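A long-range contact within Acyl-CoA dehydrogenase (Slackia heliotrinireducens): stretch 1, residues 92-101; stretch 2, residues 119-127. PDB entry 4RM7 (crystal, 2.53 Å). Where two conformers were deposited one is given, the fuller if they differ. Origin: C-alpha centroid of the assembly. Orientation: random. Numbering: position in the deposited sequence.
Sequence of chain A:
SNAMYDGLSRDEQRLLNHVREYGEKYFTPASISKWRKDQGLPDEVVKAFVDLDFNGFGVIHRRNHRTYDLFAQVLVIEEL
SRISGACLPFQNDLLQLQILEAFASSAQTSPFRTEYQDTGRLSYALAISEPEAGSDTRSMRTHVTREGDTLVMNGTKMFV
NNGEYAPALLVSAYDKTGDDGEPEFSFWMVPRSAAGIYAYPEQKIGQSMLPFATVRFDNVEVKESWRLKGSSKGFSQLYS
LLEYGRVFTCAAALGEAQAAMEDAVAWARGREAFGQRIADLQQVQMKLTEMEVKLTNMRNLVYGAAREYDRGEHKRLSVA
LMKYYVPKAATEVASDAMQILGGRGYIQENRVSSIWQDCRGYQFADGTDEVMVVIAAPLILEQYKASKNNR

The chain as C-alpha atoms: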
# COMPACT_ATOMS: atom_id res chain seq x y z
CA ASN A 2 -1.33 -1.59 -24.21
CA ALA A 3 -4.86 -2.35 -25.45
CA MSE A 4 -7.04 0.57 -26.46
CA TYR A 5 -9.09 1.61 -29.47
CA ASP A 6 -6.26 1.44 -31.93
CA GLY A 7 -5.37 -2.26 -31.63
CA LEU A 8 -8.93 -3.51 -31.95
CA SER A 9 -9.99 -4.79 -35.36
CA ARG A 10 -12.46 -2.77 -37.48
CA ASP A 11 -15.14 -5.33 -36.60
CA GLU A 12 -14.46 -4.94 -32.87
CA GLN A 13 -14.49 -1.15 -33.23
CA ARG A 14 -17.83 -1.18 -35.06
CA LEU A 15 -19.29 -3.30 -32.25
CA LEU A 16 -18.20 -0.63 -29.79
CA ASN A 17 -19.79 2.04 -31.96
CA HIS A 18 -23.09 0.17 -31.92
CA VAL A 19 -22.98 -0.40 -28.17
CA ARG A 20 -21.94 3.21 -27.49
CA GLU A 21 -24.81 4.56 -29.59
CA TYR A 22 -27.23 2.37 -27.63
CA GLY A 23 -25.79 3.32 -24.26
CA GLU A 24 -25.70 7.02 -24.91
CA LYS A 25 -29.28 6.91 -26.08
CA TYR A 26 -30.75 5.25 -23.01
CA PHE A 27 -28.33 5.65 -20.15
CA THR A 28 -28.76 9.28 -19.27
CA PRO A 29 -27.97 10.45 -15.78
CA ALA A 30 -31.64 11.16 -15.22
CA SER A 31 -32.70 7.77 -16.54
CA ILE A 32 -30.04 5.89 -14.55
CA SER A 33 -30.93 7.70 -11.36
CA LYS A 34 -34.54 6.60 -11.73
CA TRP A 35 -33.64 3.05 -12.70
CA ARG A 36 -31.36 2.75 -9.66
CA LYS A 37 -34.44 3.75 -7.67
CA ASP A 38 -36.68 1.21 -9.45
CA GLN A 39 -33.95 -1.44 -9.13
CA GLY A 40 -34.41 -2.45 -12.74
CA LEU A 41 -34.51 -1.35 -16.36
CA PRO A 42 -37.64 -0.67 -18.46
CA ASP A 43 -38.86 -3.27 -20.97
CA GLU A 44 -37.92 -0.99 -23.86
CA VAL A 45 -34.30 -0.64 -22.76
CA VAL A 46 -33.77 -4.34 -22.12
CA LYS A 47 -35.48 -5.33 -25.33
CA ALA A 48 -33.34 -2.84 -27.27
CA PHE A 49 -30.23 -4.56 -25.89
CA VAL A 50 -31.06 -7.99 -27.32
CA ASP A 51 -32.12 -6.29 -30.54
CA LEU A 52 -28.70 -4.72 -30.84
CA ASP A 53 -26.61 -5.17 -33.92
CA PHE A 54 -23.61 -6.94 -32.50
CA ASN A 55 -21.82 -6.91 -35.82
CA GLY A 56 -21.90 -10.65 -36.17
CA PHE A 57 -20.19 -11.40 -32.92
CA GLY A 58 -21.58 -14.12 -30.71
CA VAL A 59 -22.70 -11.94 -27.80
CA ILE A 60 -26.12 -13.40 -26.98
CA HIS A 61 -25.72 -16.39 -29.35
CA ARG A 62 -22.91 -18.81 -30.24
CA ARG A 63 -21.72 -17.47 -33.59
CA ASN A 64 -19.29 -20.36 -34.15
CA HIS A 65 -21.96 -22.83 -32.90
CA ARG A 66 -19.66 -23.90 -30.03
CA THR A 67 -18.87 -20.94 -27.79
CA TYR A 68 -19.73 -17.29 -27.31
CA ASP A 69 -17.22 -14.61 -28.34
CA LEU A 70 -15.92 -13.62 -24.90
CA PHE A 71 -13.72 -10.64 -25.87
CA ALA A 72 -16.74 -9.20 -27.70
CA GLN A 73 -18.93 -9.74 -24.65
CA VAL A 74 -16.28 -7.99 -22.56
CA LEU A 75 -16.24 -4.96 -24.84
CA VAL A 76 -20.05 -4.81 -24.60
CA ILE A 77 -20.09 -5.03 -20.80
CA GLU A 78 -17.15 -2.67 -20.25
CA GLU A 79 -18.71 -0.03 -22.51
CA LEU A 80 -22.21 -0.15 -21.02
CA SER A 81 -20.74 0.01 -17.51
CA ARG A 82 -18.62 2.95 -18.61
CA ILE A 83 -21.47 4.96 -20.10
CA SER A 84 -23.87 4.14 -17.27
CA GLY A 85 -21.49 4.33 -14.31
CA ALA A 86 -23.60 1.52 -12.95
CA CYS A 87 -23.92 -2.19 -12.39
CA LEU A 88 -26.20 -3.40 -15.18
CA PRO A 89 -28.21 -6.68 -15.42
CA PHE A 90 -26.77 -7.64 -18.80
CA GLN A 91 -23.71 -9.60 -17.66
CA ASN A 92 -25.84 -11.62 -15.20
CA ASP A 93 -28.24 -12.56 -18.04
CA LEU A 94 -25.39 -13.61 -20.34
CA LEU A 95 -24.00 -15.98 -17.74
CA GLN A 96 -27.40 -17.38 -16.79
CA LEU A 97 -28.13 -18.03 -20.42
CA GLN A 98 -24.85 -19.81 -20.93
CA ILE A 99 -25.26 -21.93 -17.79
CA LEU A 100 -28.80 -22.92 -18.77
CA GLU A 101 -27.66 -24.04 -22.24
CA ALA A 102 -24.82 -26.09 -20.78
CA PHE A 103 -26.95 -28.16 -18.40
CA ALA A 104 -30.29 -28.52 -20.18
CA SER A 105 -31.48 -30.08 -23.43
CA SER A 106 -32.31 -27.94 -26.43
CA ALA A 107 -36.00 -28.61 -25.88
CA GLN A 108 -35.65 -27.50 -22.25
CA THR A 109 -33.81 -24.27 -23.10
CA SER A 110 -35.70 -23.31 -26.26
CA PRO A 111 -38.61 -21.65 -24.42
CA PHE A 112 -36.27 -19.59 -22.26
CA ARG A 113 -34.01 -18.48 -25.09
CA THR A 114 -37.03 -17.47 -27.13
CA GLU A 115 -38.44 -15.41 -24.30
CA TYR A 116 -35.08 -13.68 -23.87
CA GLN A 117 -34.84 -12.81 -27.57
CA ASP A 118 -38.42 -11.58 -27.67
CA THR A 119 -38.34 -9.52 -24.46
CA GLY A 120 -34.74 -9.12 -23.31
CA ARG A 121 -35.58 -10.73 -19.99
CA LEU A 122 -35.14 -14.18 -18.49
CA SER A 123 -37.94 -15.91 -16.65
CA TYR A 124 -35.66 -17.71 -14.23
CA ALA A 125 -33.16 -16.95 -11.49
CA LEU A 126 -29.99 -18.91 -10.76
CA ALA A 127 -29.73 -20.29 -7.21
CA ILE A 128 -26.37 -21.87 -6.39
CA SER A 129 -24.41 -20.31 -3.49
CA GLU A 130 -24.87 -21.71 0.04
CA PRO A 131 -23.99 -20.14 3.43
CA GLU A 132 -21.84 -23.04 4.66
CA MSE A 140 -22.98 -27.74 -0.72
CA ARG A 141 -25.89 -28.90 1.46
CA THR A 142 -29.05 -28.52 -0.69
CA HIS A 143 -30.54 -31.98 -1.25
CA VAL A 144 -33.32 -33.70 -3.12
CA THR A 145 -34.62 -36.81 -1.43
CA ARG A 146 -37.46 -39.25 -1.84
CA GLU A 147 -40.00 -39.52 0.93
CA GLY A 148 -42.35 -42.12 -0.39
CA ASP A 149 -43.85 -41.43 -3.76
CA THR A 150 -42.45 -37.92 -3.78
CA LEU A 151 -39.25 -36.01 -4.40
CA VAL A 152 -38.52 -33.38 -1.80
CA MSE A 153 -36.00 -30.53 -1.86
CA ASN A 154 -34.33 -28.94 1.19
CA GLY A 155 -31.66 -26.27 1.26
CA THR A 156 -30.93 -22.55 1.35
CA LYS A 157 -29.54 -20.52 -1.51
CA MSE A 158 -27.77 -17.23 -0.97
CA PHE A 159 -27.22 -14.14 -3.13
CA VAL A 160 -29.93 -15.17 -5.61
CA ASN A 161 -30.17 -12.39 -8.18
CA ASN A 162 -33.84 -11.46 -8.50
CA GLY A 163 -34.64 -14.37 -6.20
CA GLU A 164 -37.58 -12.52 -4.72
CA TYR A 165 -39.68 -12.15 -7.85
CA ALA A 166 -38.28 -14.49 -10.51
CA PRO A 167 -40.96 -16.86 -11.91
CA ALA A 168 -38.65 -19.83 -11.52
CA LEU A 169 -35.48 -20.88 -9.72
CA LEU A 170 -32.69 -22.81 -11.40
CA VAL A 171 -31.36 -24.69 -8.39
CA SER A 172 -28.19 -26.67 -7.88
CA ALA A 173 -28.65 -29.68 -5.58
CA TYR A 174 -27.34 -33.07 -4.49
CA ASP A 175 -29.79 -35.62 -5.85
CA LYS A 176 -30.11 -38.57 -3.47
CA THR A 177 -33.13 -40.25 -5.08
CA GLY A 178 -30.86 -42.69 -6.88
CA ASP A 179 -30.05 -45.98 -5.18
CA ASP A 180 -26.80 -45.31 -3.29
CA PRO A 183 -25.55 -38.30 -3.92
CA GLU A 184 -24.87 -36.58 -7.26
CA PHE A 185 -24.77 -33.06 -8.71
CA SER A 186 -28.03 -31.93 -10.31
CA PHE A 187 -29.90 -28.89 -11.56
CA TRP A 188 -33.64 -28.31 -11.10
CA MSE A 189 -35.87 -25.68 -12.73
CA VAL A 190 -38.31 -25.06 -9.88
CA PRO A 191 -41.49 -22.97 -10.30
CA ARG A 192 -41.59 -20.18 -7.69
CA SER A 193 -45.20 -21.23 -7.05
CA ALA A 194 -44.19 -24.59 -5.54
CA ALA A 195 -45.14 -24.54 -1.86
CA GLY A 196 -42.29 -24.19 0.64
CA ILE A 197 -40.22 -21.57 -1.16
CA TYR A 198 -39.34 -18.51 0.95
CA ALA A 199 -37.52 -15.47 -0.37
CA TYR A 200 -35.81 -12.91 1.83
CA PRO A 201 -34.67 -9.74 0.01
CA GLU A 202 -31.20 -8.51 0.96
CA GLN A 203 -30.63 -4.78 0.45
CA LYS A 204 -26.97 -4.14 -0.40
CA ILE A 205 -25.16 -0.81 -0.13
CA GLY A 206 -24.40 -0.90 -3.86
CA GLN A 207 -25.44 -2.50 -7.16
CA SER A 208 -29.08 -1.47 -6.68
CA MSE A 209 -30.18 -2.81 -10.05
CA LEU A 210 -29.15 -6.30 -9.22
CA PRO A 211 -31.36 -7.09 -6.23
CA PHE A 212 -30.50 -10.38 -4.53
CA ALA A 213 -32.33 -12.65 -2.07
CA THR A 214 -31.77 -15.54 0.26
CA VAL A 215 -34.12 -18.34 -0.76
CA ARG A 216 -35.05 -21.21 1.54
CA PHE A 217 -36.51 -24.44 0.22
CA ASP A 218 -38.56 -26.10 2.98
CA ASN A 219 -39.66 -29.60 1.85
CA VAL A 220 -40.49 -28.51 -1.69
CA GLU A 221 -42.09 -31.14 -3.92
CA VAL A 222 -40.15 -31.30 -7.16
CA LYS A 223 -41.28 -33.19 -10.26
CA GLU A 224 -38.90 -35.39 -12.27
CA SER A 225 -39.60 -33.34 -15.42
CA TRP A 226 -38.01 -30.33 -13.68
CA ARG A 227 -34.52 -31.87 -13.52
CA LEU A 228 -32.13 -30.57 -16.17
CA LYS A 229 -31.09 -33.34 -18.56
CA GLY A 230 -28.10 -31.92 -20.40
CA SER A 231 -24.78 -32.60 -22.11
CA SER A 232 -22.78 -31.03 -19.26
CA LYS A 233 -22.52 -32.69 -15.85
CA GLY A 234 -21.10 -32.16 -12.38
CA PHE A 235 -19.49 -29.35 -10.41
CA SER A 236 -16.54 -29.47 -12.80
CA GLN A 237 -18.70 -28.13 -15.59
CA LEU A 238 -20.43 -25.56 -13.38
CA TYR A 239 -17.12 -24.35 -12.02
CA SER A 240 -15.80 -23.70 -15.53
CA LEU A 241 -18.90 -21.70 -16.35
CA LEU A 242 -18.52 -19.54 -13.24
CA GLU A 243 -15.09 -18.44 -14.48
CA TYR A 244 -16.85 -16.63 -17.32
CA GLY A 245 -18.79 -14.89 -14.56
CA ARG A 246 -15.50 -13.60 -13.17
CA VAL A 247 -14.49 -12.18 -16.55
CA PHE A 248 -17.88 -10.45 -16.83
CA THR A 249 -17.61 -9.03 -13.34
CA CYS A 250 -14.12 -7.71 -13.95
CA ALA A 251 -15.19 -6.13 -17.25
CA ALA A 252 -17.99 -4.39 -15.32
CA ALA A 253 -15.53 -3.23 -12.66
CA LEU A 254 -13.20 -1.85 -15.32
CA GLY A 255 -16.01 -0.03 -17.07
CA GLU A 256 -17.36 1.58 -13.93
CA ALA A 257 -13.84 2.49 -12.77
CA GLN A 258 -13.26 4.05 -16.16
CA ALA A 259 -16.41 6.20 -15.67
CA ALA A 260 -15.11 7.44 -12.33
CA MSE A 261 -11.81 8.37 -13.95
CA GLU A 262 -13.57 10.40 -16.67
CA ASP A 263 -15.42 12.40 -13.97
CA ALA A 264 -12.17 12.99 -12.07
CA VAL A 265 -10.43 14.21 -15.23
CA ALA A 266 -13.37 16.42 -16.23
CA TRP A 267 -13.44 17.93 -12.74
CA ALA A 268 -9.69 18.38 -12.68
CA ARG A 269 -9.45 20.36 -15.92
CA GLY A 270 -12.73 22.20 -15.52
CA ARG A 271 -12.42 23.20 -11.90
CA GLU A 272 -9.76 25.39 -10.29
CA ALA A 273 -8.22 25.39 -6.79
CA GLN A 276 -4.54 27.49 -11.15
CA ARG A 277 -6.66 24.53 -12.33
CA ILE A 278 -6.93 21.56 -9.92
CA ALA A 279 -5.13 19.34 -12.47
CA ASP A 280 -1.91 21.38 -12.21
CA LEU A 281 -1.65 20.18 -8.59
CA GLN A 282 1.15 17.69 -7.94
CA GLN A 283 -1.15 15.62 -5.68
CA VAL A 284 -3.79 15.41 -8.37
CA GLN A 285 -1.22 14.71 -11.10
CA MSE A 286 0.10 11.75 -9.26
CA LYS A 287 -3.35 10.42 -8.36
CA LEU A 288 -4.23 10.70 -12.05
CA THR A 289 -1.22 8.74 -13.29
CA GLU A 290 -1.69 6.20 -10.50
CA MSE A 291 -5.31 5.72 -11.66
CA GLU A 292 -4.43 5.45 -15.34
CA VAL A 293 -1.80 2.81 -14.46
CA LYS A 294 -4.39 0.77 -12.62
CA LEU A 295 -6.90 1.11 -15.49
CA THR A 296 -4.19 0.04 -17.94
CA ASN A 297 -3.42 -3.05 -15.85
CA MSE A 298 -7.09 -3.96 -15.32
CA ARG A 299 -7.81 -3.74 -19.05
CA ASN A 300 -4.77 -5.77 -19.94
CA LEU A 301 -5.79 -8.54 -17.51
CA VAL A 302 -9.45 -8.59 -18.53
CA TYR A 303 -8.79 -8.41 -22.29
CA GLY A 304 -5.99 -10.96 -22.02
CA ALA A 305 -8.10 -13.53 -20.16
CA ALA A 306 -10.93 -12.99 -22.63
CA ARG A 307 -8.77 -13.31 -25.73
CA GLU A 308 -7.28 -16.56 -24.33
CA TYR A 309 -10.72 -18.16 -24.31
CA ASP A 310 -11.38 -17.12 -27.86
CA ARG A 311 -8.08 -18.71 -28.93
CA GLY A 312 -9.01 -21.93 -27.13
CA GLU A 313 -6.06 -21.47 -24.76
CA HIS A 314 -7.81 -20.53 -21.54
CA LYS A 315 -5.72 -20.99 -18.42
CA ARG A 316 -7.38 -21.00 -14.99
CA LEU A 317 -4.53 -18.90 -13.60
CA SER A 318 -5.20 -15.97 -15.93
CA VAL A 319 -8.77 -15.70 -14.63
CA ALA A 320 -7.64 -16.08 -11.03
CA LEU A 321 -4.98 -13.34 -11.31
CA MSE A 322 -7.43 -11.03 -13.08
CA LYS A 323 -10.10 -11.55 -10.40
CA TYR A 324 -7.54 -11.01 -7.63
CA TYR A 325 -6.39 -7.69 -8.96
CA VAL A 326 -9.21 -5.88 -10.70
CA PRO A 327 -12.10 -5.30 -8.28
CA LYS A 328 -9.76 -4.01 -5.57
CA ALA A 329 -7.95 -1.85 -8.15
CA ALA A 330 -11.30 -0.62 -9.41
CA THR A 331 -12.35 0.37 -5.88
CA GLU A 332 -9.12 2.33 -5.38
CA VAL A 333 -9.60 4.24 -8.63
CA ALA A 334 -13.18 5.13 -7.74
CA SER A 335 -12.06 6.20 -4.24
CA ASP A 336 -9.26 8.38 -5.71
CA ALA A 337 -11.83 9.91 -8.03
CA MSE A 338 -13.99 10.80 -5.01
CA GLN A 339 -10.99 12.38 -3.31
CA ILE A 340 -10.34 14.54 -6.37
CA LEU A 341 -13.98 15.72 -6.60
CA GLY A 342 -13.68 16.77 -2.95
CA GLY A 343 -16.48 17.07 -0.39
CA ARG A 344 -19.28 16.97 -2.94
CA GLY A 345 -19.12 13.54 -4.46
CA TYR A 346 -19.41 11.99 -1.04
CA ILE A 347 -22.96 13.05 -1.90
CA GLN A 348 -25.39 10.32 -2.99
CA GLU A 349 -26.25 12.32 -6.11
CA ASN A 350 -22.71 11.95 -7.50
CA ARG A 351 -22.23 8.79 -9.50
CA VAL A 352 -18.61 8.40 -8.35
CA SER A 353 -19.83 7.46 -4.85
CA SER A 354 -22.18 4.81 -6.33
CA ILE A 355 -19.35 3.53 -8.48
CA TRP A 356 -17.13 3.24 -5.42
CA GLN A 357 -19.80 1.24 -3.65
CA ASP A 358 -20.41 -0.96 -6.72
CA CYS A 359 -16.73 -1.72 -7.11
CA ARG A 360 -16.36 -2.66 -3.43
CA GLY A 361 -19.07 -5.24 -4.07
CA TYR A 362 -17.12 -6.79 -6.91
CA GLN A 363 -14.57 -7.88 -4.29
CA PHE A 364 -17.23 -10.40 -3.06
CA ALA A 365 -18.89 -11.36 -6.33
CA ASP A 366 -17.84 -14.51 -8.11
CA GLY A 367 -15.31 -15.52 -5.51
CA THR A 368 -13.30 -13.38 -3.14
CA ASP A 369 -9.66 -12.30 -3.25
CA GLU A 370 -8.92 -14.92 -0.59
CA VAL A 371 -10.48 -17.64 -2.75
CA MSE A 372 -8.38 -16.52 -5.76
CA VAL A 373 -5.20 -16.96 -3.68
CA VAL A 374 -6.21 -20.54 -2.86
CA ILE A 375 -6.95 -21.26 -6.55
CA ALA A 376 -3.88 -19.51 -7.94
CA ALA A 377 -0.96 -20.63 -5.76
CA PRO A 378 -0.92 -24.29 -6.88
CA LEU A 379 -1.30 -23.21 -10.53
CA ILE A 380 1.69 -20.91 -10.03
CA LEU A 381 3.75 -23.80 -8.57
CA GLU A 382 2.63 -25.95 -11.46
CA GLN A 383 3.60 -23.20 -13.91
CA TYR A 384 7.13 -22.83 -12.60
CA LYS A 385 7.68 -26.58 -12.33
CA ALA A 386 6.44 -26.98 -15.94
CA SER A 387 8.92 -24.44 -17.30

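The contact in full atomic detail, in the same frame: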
# COMPACT_ATOMS: atom_id res chain seq x y z
N ASN A 92 -25.21 -10.53 -15.94
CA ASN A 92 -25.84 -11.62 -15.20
C ASN A 92 -26.77 -12.44 -16.11
O ASN A 92 -26.84 -13.66 -15.97
CB ASN A 92 -26.60 -11.10 -13.98
CG ASN A 92 -27.28 -12.21 -13.19
OD1 ASN A 92 -28.50 -12.37 -13.24
ND2 ASN A 92 -26.49 -12.99 -12.47
N ASP A 93 -27.46 -11.80 -17.04
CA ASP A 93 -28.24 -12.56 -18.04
C ASP A 93 -27.36 -13.42 -18.94
O ASP A 93 -27.69 -14.58 -19.21
CB ASP A 93 -29.08 -11.64 -18.92
CG ASP A 93 -30.10 -10.85 -18.14
OD1 ASP A 93 -30.51 -11.30 -17.05
OD2 ASP A 93 -30.49 -9.78 -18.63
N LEU A 94 -26.25 -12.86 -19.42
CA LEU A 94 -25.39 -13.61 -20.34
C LEU A 94 -24.89 -14.88 -19.69
O LEU A 94 -24.83 -15.92 -20.33
CB LEU A 94 -24.20 -12.77 -20.81
CG LEU A 94 -24.55 -11.53 -21.65
CD1 LEU A 94 -23.30 -10.92 -22.24
CD2 LEU A 94 -25.56 -11.86 -22.73
N LEU A 95 -24.54 -14.81 -18.42
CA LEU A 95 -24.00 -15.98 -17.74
C LEU A 95 -25.09 -17.01 -17.49
O LEU A 95 -24.88 -18.22 -17.61
CB LEU A 95 -23.33 -15.57 -16.43
CG LEU A 95 -22.79 -16.73 -15.61
CD1 LEU A 95 -21.57 -17.35 -16.28
CD2 LEU A 95 -22.47 -16.30 -14.19
N GLN A 96 -26.28 -16.52 -17.13
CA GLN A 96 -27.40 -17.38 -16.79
C GLN A 96 -27.87 -18.13 -18.01
O GLN A 96 -28.32 -19.27 -17.93
CB GLN A 96 -28.55 -16.58 -16.20
CG GLN A 96 -28.41 -16.29 -14.73
CD GLN A 96 -29.70 -15.75 -14.14
OE1 GLN A 96 -29.85 -15.65 -12.91
NE2 GLN A 96 -30.64 -15.39 -15.01
N LEU A 97 -27.76 -17.46 -19.15
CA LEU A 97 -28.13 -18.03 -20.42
C LEU A 97 -27.18 -19.16 -20.76
O LEU A 97 -27.59 -20.26 -21.12
CB LEU A 97 -28.07 -16.97 -21.52
CG LEU A 97 -28.66 -17.45 -22.84
CD1 LEU A 97 -30.06 -18.00 -22.60
CD2 LEU A 97 -28.68 -16.33 -23.87
N GLN A 98 -25.90 -18.86 -20.62
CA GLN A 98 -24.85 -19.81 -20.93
C GLN A 98 -24.95 -21.06 -20.06
O GLN A 98 -24.90 -22.18 -20.56
CB GLN A 98 -23.50 -19.14 -20.76
CG GLN A 98 -22.36 -19.92 -21.33
CD GLN A 98 -21.12 -19.08 -21.46
OE1 GLN A 98 -21.19 -17.85 -21.49
NE2 GLN A 98 -19.96 -19.74 -21.52
N ILE A 99 -25.11 -20.84 -18.75
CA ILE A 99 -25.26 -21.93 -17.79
C ILE A 99 -26.49 -22.79 -18.06
O ILE A 99 -26.43 -24.02 -17.97
CB ILE A 99 -25.34 -21.37 -16.37
CG1 ILE A 99 -23.96 -20.92 -15.91
CG2 ILE A 99 -25.87 -22.39 -15.40
CD1 ILE A 99 -23.98 -20.24 -14.57
N LEU A 100 -27.61 -22.16 -18.40
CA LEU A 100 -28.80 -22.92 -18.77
C LEU A 100 -28.54 -23.82 -19.98
O LEU A 100 -28.89 -25.00 -19.95
CB LEU A 100 -29.98 -22.00 -19.07
CG LEU A 100 -31.21 -22.84 -19.44
CD1 LEU A 100 -31.61 -23.65 -18.25
CD2 LEU A 100 -32.37 -22.00 -19.94
N GLU A 101 -27.93 -23.27 -21.03
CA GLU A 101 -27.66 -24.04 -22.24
C GLU A 101 -26.78 -25.24 -21.95
O GLU A 101 -27.04 -26.34 -22.45
CB GLU A 101 -26.98 -23.17 -23.31
CG GLU A 101 -27.91 -22.19 -24.01
CD GLU A 101 -27.19 -21.29 -25.01
OE1 GLU A 101 -25.94 -21.20 -24.99
OE2 GLU A 101 -27.88 -20.67 -25.84
N THR A 119 -38.07 -10.55 -25.47
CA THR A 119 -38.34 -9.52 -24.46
C THR A 119 -37.09 -8.91 -23.82
O THR A 119 -37.16 -7.82 -23.26
CB THR A 119 -39.20 -10.07 -23.32
OG1 THR A 119 -38.41 -10.92 -22.49
CG2 THR A 119 -40.38 -10.85 -23.88
N GLY A 120 -35.96 -9.60 -23.93
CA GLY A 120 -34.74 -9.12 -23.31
C GLY A 120 -34.66 -9.44 -21.84
O GLY A 120 -33.82 -8.92 -21.13
N ARG A 121 -35.54 -10.31 -21.38
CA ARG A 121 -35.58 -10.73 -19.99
C ARG A 121 -35.60 -12.24 -19.89
O ARG A 121 -35.95 -12.93 -20.83
CB ARG A 121 -36.78 -10.13 -19.27
CG ARG A 121 -36.63 -8.67 -18.92
CD ARG A 121 -37.78 -8.17 -18.07
NE ARG A 121 -38.12 -6.79 -18.37
CZ ARG A 121 -37.62 -5.74 -17.74
NH1 ARG A 121 -36.76 -5.90 -16.76
NH2 ARG A 121 -37.99 -4.52 -18.09
N LEU A 122 -35.17 -12.75 -18.75
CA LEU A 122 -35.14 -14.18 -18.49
C LEU A 122 -36.16 -14.48 -17.41
O LEU A 122 -36.31 -13.72 -16.48
CB LEU A 122 -33.76 -14.61 -18.02
CG LEU A 122 -32.72 -14.85 -19.11
CD1 LEU A 122 -31.41 -15.26 -18.48
CD2 LEU A 122 -33.19 -15.91 -20.08
N SER A 123 -36.86 -15.58 -17.56
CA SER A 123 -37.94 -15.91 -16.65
C SER A 123 -37.48 -16.73 -15.46
O SER A 123 -38.29 -17.20 -14.69
CB SER A 123 -39.06 -16.63 -17.39
OG SER A 123 -38.67 -17.93 -17.77
N TYR A 124 -36.18 -16.93 -15.33
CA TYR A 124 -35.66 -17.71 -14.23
C TYR A 124 -34.51 -17.04 -13.51
O TYR A 124 -33.88 -16.14 -14.03
CB TYR A 124 -35.24 -19.10 -14.71
CG TYR A 124 -34.13 -19.11 -15.71
CD1 TYR A 124 -32.81 -19.16 -15.30
CD2 TYR A 124 -34.39 -19.08 -17.06
CE1 TYR A 124 -31.79 -19.17 -16.22
CE2 TYR A 124 -33.37 -19.10 -17.98
CZ TYR A 124 -32.07 -19.14 -17.56
OH TYR A 124 -31.06 -19.15 -18.47
N ALA A 125 -34.27 -17.45 -12.27
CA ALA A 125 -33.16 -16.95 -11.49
C ALA A 125 -32.28 -18.07 -10.99
O ALA A 125 -32.78 -19.08 -10.53
CB ALA A 125 -33.66 -16.11 -10.34
N LEU A 126 -30.97 -17.89 -11.09
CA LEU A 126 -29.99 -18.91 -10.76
C LEU A 126 -29.77 -18.99 -9.25
O LEU A 126 -29.45 -17.99 -8.62
CB LEU A 126 -28.69 -18.56 -11.47
CG LEU A 126 -27.49 -19.49 -11.48
CD1 LEU A 126 -27.84 -20.85 -12.08
CD2 LEU A 126 -26.38 -18.83 -12.28
N ALA A 127 -29.94 -20.17 -8.66
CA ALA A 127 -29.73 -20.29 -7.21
C ALA A 127 -28.71 -21.36 -6.87
O ALA A 127 -29.04 -22.54 -6.84
CB ALA A 127 -31.05 -20.57 -6.51

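How do the two backbones meet? Residues 92-101 lie within a longer helix, and the strand that includes 125-127 crosses it almost at a right angle, 80° between their directions, with the axes 9.3 Å apart at closest approach. The contact is made largely by side chains, some of them bonding to backbone atoms opposite. Q96, I99 and L100 point toward the second stretch, which answers with L122, Y124 and L126.

Why does Q96 reach out nearly straight? Its chi1 is m (-83°) and its chi2 is t, so the amide is carried to the strand backbone. There Q96 OE1 accepts a hydrogen bond from L126 N at 3.1 Å, while NE2 of Q96 gives a weak one to the carbonyl O of Y124 at 3.5 Å. The amide thus offers an acceptor to a backbone NH and a donor to a backbone carbonyl, much as a neighbouring strand would.

What does the p rotamer of Y124 achieve? With chi1 at 63°, the ring extends to the helix, where Y124 OH donates to Q96 O at 2.8 Å. Q96 O, at the ring edge, also accepts the helical hydrogen bond from L100 N, at 3.0 Å, so it serves two donors. Y124 OH sits close against the helix, 3.1 Å from L100 CB, and L100, in its t,p rotamer, places CD2 3.6 Å from Y124 CE2.

Which apolar side chains complete the contact? L126, t,p, brings CD2 to 3.6 Å from CD1 of I99, whose m,t conformation extends that methyl to an apolar contact. L122, m,t, rests its CD1 3.6 Å from Q96 NE2 and 3.9 Å from D93 O, covering the helix beside the polar contacts.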